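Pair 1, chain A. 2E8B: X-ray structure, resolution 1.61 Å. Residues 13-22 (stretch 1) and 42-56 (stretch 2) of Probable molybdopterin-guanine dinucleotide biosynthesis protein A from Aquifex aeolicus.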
# COMPACT_ATOMS: atom_id res chain seq x y z
N LYS A 13 12.43 2.89 11.99
CA LYS A 13 12.09 1.67 12.71
C LYS A 13 11.00 0.90 11.98
O LYS A 13 10.57 -0.16 12.43
CB LYS A 13 11.65 2.01 14.13
CG LYS A 13 12.78 2.47 15.04
CD LYS A 13 13.81 1.37 15.25
CE LYS A 13 14.87 1.79 16.27
NZ LYS A 13 15.88 0.72 16.50
N VAL A 14 10.56 1.44 10.85
CA VAL A 14 9.55 0.77 10.05
C VAL A 14 10.35 -0.16 9.14
O VAL A 14 10.96 0.28 8.17
CB VAL A 14 8.74 1.78 9.19
CG1 VAL A 14 7.72 1.04 8.34
CG2 VAL A 14 8.03 2.78 10.10
N ASN A 15 10.36 -1.44 9.49
CA ASN A 15 11.11 -2.43 8.73
C ASN A 15 10.26 -3.32 7.82
O ASN A 15 10.81 -4.12 7.06
CB ASN A 15 11.90 -3.33 9.68
CG ASN A 15 12.89 -2.55 10.53
OD1 ASN A 15 13.78 -1.89 10.01
ND2 ASN A 15 12.72 -2.62 11.85
N THR A 16 8.94 -3.20 7.91
CA THR A 16 8.08 -4.04 7.09
C THR A 16 7.11 -3.25 6.21
O THR A 16 6.66 -2.16 6.58
CB THR A 16 7.28 -5.03 7.96
OG1 THR A 16 6.22 -4.33 8.64
CG2 THR A 16 8.19 -5.65 9.01
N CYS A 17 6.81 -3.80 5.04
CA CYS A 17 5.91 -3.15 4.10
C CYS A 17 4.93 -4.16 3.51
O CYS A 17 5.28 -5.31 3.23
CB CYS A 17 6.72 -2.51 2.97
SG CYS A 17 5.79 -1.71 1.63
N TYR A 18 3.69 -3.70 3.30
CA TYR A 18 2.65 -4.53 2.72
C TYR A 18 2.25 -3.95 1.38
O TYR A 18 1.84 -2.80 1.31
CB TYR A 18 1.45 -4.58 3.65
CG TYR A 18 1.74 -5.34 4.91
CD1 TYR A 18 2.33 -4.70 5.99
CD2 TYR A 18 1.50 -6.71 5.00
CE1 TYR A 18 2.68 -5.40 7.13
CE2 TYR A 18 1.84 -7.42 6.14
CZ TYR A 18 2.44 -6.76 7.20
OH TYR A 18 2.79 -7.45 8.33
N VAL A 19 2.40 -4.74 0.33
CA VAL A 19 2.04 -4.31 -1.01
C VAL A 19 0.65 -4.87 -1.29
O VAL A 19 0.46 -6.09 -1.29
CB VAL A 19 3.04 -4.84 -2.06
CG1 VAL A 19 2.58 -4.48 -3.46
CG2 VAL A 19 4.42 -4.27 -1.79
N LEU A 20 -0.31 -3.98 -1.50
CA LEU A 20 -1.69 -4.38 -1.73
C LEU A 20 -1.96 -4.76 -3.19
O LEU A 20 -1.89 -3.92 -4.08
CB LEU A 20 -2.64 -3.25 -1.30
CG LEU A 20 -2.41 -2.72 0.11
CD1 LEU A 20 -3.46 -1.67 0.46
CD2 LEU A 20 -2.48 -3.87 1.11
N ALA A 21 -2.28 -6.03 -3.41
CA ALA A 21 -2.55 -6.55 -4.75
C ALA A 21 -4.03 -6.62 -5.10
O ALA A 21 -4.39 -6.80 -6.26
CB ALA A 21 -1.92 -7.92 -4.91
N GLY A 22 -4.89 -6.51 -4.09
CA GLY A 22 -6.33 -6.55 -4.31
C GLY A 22 -6.98 -7.91 -4.60
O GLY A 22 -6.43 -8.97 -4.31
N VAL A 42 3.91 -4.12 -13.26
CA VAL A 42 3.83 -2.98 -12.35
C VAL A 42 3.97 -3.42 -10.89
O VAL A 42 4.80 -2.88 -10.16
CB VAL A 42 2.49 -2.22 -12.53
CG1 VAL A 42 2.34 -1.16 -11.45
CG2 VAL A 42 2.45 -1.57 -13.91
N ILE A 43 3.18 -4.40 -10.45
CA ILE A 43 3.29 -4.82 -9.06
C ILE A 43 4.65 -5.45 -8.79
O ILE A 43 5.18 -5.34 -7.68
CB ILE A 43 2.16 -5.81 -8.65
CG1 ILE A 43 2.15 -5.96 -7.12
CG2 ILE A 43 2.36 -7.16 -9.30
CD1 ILE A 43 0.98 -6.75 -6.57
N GLU A 44 5.21 -6.09 -9.80
CA GLU A 44 6.53 -6.69 -9.66
C GLU A 44 7.52 -5.58 -9.34
O GLU A 44 8.36 -5.71 -8.44
CB GLU A 44 6.94 -7.39 -10.96
CG GLU A 44 8.26 -8.14 -10.89
CD GLU A 44 8.60 -8.82 -12.21
OE1 GLU A 44 8.82 -8.11 -13.21
OE2 GLU A 44 8.66 -10.06 -12.24
N ARG A 45 7.42 -4.47 -10.06
CA ARG A 45 8.31 -3.34 -9.84
C ARG A 45 8.10 -2.72 -8.46
O ARG A 45 9.07 -2.36 -7.79
CB ARG A 45 8.11 -2.28 -10.92
CG ARG A 45 8.49 -2.72 -12.32
CD ARG A 45 8.87 -1.53 -13.20
NE ARG A 45 7.74 -0.66 -13.49
CZ ARG A 45 6.79 -0.93 -14.38
NH1 ARG A 45 6.83 -2.06 -15.08
NH2 ARG A 45 5.80 -0.07 -14.57
N VAL A 46 6.85 -2.59 -8.05
CA VAL A 46 6.55 -2.01 -6.74
C VAL A 46 7.15 -2.88 -5.65
O VAL A 46 7.69 -2.37 -4.67
CB VAL A 46 5.03 -1.88 -6.51
CG1 VAL A 46 4.76 -1.43 -5.08
CG2 VAL A 46 4.44 -0.89 -7.49
N TYR A 47 7.03 -4.19 -5.82
CA TYR A 47 7.55 -5.15 -4.86
C TYR A 47 9.07 -5.03 -4.73
O TYR A 47 9.61 -5.00 -3.63
CB TYR A 47 7.17 -6.57 -5.28
CG TYR A 47 7.78 -7.64 -4.42
CD1 TYR A 47 7.49 -7.71 -3.05
CD2 TYR A 47 8.66 -8.58 -4.95
CE1 TYR A 47 8.06 -8.69 -2.25
CE2 TYR A 47 9.23 -9.56 -4.16
CZ TYR A 47 8.93 -9.61 -2.81
OH TYR A 47 9.49 -10.58 -2.02
N GLU A 48 9.75 -4.96 -5.87
CA GLU A 48 11.20 -4.85 -5.86
C GLU A 48 11.62 -3.52 -5.22
O GLU A 48 12.59 -3.47 -4.47
CB GLU A 48 11.74 -4.98 -7.28
CG GLU A 48 11.37 -6.30 -7.92
CD GLU A 48 12.10 -6.57 -9.22
OE1 GLU A 48 11.99 -5.75 -10.15
OE2 GLU A 48 12.80 -7.61 -9.30
N THR A 49 10.88 -2.46 -5.51
CA THR A 49 11.18 -1.16 -4.93
C THR A 49 11.06 -1.26 -3.40
O THR A 49 11.93 -0.78 -2.67
CB THR A 49 10.21 -0.08 -5.44
OG1 THR A 49 10.41 0.10 -6.84
CG2 THR A 49 10.45 1.24 -4.72
N ALA A 50 10.00 -1.89 -2.93
CA ALA A 50 9.79 -2.05 -1.50
C ALA A 50 10.93 -2.84 -0.86
O ALA A 50 11.45 -2.47 0.19
CB ALA A 50 8.47 -2.76 -1.25
N LYS A 51 11.33 -3.93 -1.51
CA LYS A 51 12.41 -4.75 -0.97
C LYS A 51 13.73 -3.99 -0.87
O LYS A 51 14.60 -4.37 -0.09
CB LYS A 51 12.61 -6.01 -1.82
CG LYS A 51 11.65 -7.14 -1.48
CD LYS A 51 12.18 -8.10 -0.39
CE LYS A 51 12.34 -7.45 0.98
NZ LYS A 51 13.69 -6.87 1.20
N SER A 52 13.89 -2.94 -1.66
CA SER A 52 15.13 -2.16 -1.62
C SER A 52 15.16 -1.25 -0.40
O SER A 52 16.20 -0.72 -0.03
CB SER A 52 15.31 -1.33 -2.90
OG SER A 52 14.43 -0.21 -2.96
N VAL A 53 14.00 -1.10 0.23
CA VAL A 53 13.88 -0.24 1.41
C VAL A 53 13.59 -0.98 2.72
O VAL A 53 14.08 -0.59 3.78
CB VAL A 53 12.76 0.81 1.20
CG1 VAL A 53 12.49 1.57 2.50
CG2 VAL A 53 13.16 1.77 0.09
N PHE A 54 12.80 -2.06 2.66
CA PHE A 54 12.42 -2.79 3.86
C PHE A 54 13.00 -4.19 4.03
O PHE A 54 13.24 -4.90 3.05
CB PHE A 54 10.90 -2.87 3.93
CG PHE A 54 10.22 -1.53 3.85
CD1 PHE A 54 10.16 -0.70 4.97
CD2 PHE A 54 9.66 -1.09 2.66
CE1 PHE A 54 9.55 0.55 4.90
CE2 PHE A 54 9.05 0.15 2.57
CZ PHE A 54 8.99 0.98 3.69
N LYS A 55 13.20 -4.59 5.28
CA LYS A 55 13.74 -5.91 5.61
C LYS A 55 12.74 -6.99 5.21
O LYS A 55 13.12 -8.07 4.76
CB LYS A 55 14.03 -6.00 7.11
CG LYS A 55 14.92 -4.87 7.62
CD LYS A 55 15.11 -4.91 9.13
CE LYS A 55 15.93 -6.11 9.57
NZ LYS A 55 16.31 -6.03 11.01
N GLU A 56 11.46 -6.70 5.39
CA GLU A 56 10.41 -7.65 5.05
C GLU A 56 9.30 -6.99 4.24
O GLU A 56 8.85 -5.89 4.57
CB GLU A 56 9.82 -8.27 6.31
CG GLU A 56 10.86 -8.95 7.19
CD GLU A 56 10.24 -9.77 8.31
OE1 GLU A 56 9.41 -9.21 9.07
OE2 GLU A 56 10.58 -10.96 8.43
O HOH W 1 13.01 0.66 6.49

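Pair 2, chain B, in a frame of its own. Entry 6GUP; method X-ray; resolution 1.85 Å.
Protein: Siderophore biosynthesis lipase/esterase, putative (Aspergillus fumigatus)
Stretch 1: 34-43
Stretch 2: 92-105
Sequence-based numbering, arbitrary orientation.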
# COMPACT_ATOMS: atom_id res chain seq x y z
N ARG B 34 -14.73 13.03 22.10
CA ARG B 34 -15.44 11.75 21.98
C ARG B 34 -15.84 11.51 20.52
O ARG B 34 -16.33 12.43 19.85
CB ARG B 34 -16.67 11.75 22.88
CG ARG B 34 -17.18 10.37 23.26
CD ARG B 34 -18.48 10.46 24.06
NE ARG B 34 -19.42 9.41 23.67
CZ ARG B 34 -19.39 8.14 24.08
NH1 ARG B 34 -18.44 7.69 24.91
NH2 ARG B 34 -20.32 7.29 23.64
N LYS B 35 -15.62 10.28 20.04
CA LYS B 35 -15.84 9.90 18.65
C LYS B 35 -16.51 8.53 18.57
O LYS B 35 -15.90 7.57 18.12
CB LYS B 35 -14.51 9.83 17.89
CG LYS B 35 -13.70 11.11 17.86
CD LYS B 35 -14.35 12.18 17.01
CE LYS B 35 -13.41 13.36 16.87
NZ LYS B 35 -14.00 14.53 16.18
N PRO B 36 -17.78 8.43 19.01
CA PRO B 36 -18.49 7.15 18.93
C PRO B 36 -18.77 6.66 17.50
O PRO B 36 -18.95 5.46 17.29
CB PRO B 36 -19.79 7.41 19.69
CG PRO B 36 -20.00 8.88 19.59
CD PRO B 36 -18.64 9.50 19.56
N HIS B 37 -18.81 7.59 16.54
CA HIS B 37 -19.16 7.29 15.15
C HIS B 37 -17.93 7.26 14.24
O HIS B 37 -16.90 7.87 14.56
CB HIS B 37 -20.17 8.33 14.65
CG HIS B 37 -21.29 8.59 15.61
ND1 HIS B 37 -22.16 7.60 16.02
CD2 HIS B 37 -21.68 9.71 16.25
CE1 HIS B 37 -23.04 8.10 16.86
NE2 HIS B 37 -22.77 9.38 17.02
N SER B 38 -18.05 6.56 13.12
CA SER B 38 -16.92 6.28 12.22
C SER B 38 -17.30 6.43 10.75
O SER B 38 -18.33 5.91 10.32
CB SER B 38 -16.42 4.86 12.46
OG SER B 38 -16.04 4.67 13.81
N LEU B 39 -16.45 7.12 9.99
CA LEU B 39 -16.55 7.19 8.53
C LEU B 39 -15.35 6.48 7.92
O LEU B 39 -14.22 6.97 8.02
CB LEU B 39 -16.60 8.65 8.07
CG LEU B 39 -16.72 8.92 6.56
CD1 LEU B 39 -18.02 8.36 6.01
CD2 LEU B 39 -16.62 10.41 6.27
N LEU B 40 -15.58 5.31 7.32
CA LEU B 40 -14.53 4.58 6.60
C LEU B 40 -14.54 5.00 5.14
O LEU B 40 -15.51 4.77 4.42
CB LEU B 40 -14.73 3.06 6.72
CG LEU B 40 -13.68 2.17 6.04
CD1 LEU B 40 -12.26 2.47 6.53
CD2 LEU B 40 -14.01 0.70 6.27
N PHE B 41 -13.43 5.61 4.72
CA PHE B 41 -13.26 6.15 3.38
C PHE B 41 -12.42 5.17 2.57
O PHE B 41 -11.30 4.83 2.97
CB PHE B 41 -12.56 7.51 3.49
CG PHE B 41 -12.32 8.20 2.18
CD1 PHE B 41 -11.15 7.98 1.46
CD2 PHE B 41 -13.24 9.12 1.69
CE1 PHE B 41 -10.92 8.63 0.27
CE2 PHE B 41 -13.02 9.78 0.49
CZ PHE B 41 -11.85 9.54 -0.22
N VAL B 42 -12.97 4.70 1.45
CA VAL B 42 -12.30 3.76 0.56
C VAL B 42 -11.88 4.51 -0.70
O VAL B 42 -12.73 4.92 -1.50
CB VAL B 42 -13.22 2.57 0.20
CG1 VAL B 42 -12.49 1.56 -0.70
CG2 VAL B 42 -13.73 1.88 1.46
N GLY B 43 -10.58 4.70 -0.87
CA GLY B 43 -10.03 5.40 -2.03
C GLY B 43 -10.10 4.57 -3.30
O GLY B 43 -10.62 3.45 -3.29
N GLU B 92 -12.22 -7.65 3.13
CA GLU B 92 -11.27 -6.86 3.92
C GLU B 92 -11.89 -5.58 4.49
O GLU B 92 -11.55 -5.18 5.60
CB GLU B 92 -10.03 -6.54 3.08
CG GLU B 92 -9.20 -7.79 2.80
CD GLU B 92 -8.18 -7.63 1.69
OE1 GLU B 92 -8.10 -6.55 1.06
OE2 GLU B 92 -7.44 -8.61 1.44
N ILE B 93 -12.81 -4.97 3.75
CA ILE B 93 -13.63 -3.86 4.27
C ILE B 93 -14.45 -4.35 5.47
O ILE B 93 -14.47 -3.69 6.51
CB ILE B 93 -14.55 -3.25 3.18
CG1 ILE B 93 -13.70 -2.47 2.17
CG2 ILE B 93 -15.60 -2.33 3.79
CD1 ILE B 93 -14.40 -2.16 0.86
N ALA B 94 -15.09 -5.50 5.32
CA ALA B 94 -15.87 -6.12 6.41
C ALA B 94 -15.02 -6.39 7.66
O ALA B 94 -15.48 -6.17 8.78
CB ALA B 94 -16.53 -7.40 5.93
N GLN B 95 -13.80 -6.88 7.45
CA GLN B 95 -12.83 -7.07 8.54
C GLN B 95 -12.44 -5.75 9.20
O GLN B 95 -12.33 -5.68 10.43
CB GLN B 95 -11.58 -7.80 8.05
CG GLN B 95 -11.78 -9.30 7.84
CD GLN B 95 -10.56 -9.98 7.24
OE1 GLN B 95 -10.02 -9.54 6.23
NE2 GLN B 95 -10.13 -11.07 7.87
N CYS B 96 -12.22 -4.72 8.39
CA CYS B 96 -11.90 -3.38 8.90
C CYS B 96 -13.05 -2.77 9.70
O CYS B 96 -12.83 -2.16 10.74
CB CYS B 96 -11.51 -2.44 7.75
SG CYS B 96 -10.79 -0.88 8.31
N LEU B 97 -14.28 -2.94 9.20
CA LEU B 97 -15.48 -2.48 9.90
C LEU B 97 -15.68 -3.17 11.24
O LEU B 97 -16.05 -2.53 12.22
CB LEU B 97 -16.73 -2.67 9.03
CG LEU B 97 -16.84 -1.81 7.77
CD1 LEU B 97 -18.00 -2.29 6.92
CD2 LEU B 97 -17.02 -0.35 8.13
N LYS B 98 -15.44 -4.49 11.27
CA LYS B 98 -15.49 -5.25 12.53
C LYS B 98 -14.50 -4.70 13.54
O LYS B 98 -14.85 -4.53 14.71
CB LYS B 98 -15.21 -6.74 12.30
CG LYS B 98 -15.27 -7.56 13.58
CD LYS B 98 -14.86 -9.00 13.40
CE LYS B 98 -14.96 -9.74 14.72
NZ LYS B 98 -14.84 -11.21 14.57
N TYR B 99 -13.27 -4.45 13.09
CA TYR B 99 -12.23 -3.90 13.95
C TYR B 99 -12.61 -2.52 14.50
O TYR B 99 -12.49 -2.28 15.71
CB TYR B 99 -10.89 -3.81 13.21
CG TYR B 99 -9.86 -3.05 14.01
CD1 TYR B 99 -9.15 -3.67 15.03
CD2 TYR B 99 -9.62 -1.69 13.77
CE1 TYR B 99 -8.21 -2.98 15.78
CE2 TYR B 99 -8.69 -0.99 14.51
CZ TYR B 99 -7.98 -1.63 15.52
OH TYR B 99 -7.06 -0.94 16.26
N ILE B 100 -13.04 -1.63 13.61
CA ILE B 100 -13.45 -0.27 14.00
C ILE B 100 -14.58 -0.30 15.02
O ILE B 100 -14.58 0.48 15.98
CB ILE B 100 -13.88 0.58 12.76
CG1 ILE B 100 -12.64 0.93 11.92
CG2 ILE B 100 -14.58 1.87 13.19
CD1 ILE B 100 -12.96 1.47 10.54
N LYS B 101 -15.54 -1.21 14.82
CA LYS B 101 -16.69 -1.35 15.71
C LYS B 101 -16.28 -1.79 17.12
O LYS B 101 -16.76 -1.23 18.10
CB LYS B 101 -17.71 -2.32 15.11
CG LYS B 101 -19.08 -2.29 15.78
CD LYS B 101 -20.19 -2.53 14.76
CE LYS B 101 -21.40 -3.23 15.34
NZ LYS B 101 -22.35 -3.64 14.27
N GLU B 102 -15.40 -2.79 17.21
CA GLU B 102 -14.87 -3.23 18.52
C GLU B 102 -13.94 -2.17 19.13
O GLU B 102 -13.99 -1.94 20.34
CB GLU B 102 -14.15 -4.59 18.42
CG GLU B 102 -13.30 -5.01 19.62
CD GLU B 102 -14.11 -5.34 20.88
OE1 GLU B 102 -13.76 -6.34 21.55
OE2 GLU B 102 -15.07 -4.61 21.21
N TYR B 103 -13.10 -1.55 18.29
CA TYR B 103 -12.20 -0.48 18.73
C TYR B 103 -12.95 0.69 19.36
O TYR B 103 -12.58 1.16 20.44
CB TYR B 103 -11.33 0.02 17.57
CG TYR B 103 -10.67 1.36 17.80
CD1 TYR B 103 -9.68 1.51 18.77
CD2 TYR B 103 -11.04 2.48 17.06
CE1 TYR B 103 -9.08 2.74 18.99
CE2 TYR B 103 -10.44 3.72 17.27
CZ TYR B 103 -9.46 3.84 18.24
OH TYR B 103 -8.86 5.06 18.45
N LYS B 104 -13.98 1.17 18.67
CA LYS B 104 -14.78 2.30 19.16
C LYS B 104 -15.61 1.97 20.40
O LYS B 104 -15.85 2.85 21.23
CB LYS B 104 -15.69 2.86 18.05
CG LYS B 104 -14.95 3.64 16.97
CD LYS B 104 -14.26 4.87 17.53
CE LYS B 104 -13.61 5.73 16.45
NZ LYS B 104 -14.59 6.59 15.73
N THR B 105 -16.03 0.71 20.53
CA THR B 105 -16.67 0.24 21.76
C THR B 105 -15.66 0.23 22.91
O THR B 105 -15.92 0.80 23.96
CB THR B 105 -17.26 -1.17 21.59
OG1 THR B 105 -18.13 -1.20 20.46
CG2 THR B 105 -18.03 -1.59 22.84

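Both pairs pack a helix alongside a strand, running nearly antiparallel to it: the axes approach to 9.4 Å at 174° in pair 1 and to 9.5 Å at 156° in pair 2. The central backbones superpose with an RMSD of 0.9 Å. At this spacing the gap has to be filled by side chains, and alternation along the strand supplies them at every second residue.

The central strand position is Val A19 in pair 1 and Leu B40 in pair 2. Val A19 reaches Ile A43 (CG1 to CG1, 4.0 Å), Val A46 (CG1 to CG1, 4.1 Å) and, more loosely, Ala A50 (its CG2 to CB, 4.4 Å). Leu B40 meets the matching helix residues: its CD2 lies 4.2 Å from Ile B93 CG2, and its CD1 lies 4.1 Å from Cys B96 SG and 4.2 Å from Ile B100 CD1. Helix positions spaced three and four apart thus contact one strand side chain in both proteins. At the next helix match, Tyr A47 and Leu B97 both start sideways, but the end of Leu B97 comes nearer, and its CD2 packs 3.7 Å from Leu B40 CD2.

The first matched helix position, Ile A43 with Ile B93, has the same residue type but a different chi1 rotamer: chi1 is t in pair 1 and m in pair 2. Ile A43 CD1 also touches Ala A21 CB at 3.5 Å, while Ile B93 CD1 lies 4.1 Å from Val B42 CG2.

Two residues before Val A19 and Leu B40, Cys A17 matches Ser B38, both pointing toward the helix. Small Ala A50 faces the cysteine, its CB 4.1 Å from Cys A17 SG; the larger Ile B100 brings CG2 to 3.2 Å from Ser B38 OG.

Beyond this point the solutions part. In pair 1 the chain leaves the helix and Phe A54 turns back, with Cys A17 CB over one ring face, 3.3 Å from CD2. The following segment forms a parallel bridge, in which Glu A56 N donates to Asn A15 O (3.1 Å) and Cys A17 N to Glu A56 O (3.0 Å). In pair 2 the helix runs on, and Lys B104, whose CA matches that of Val A53, closes this end: its NZ donates to Lys B35 O at 2.9 Å and to Ser B38 OG at 3.1 Å. The rule is a shared apolar centre with a negotiable end, closed by aromatic packing and backbone pairing or by one buried amine.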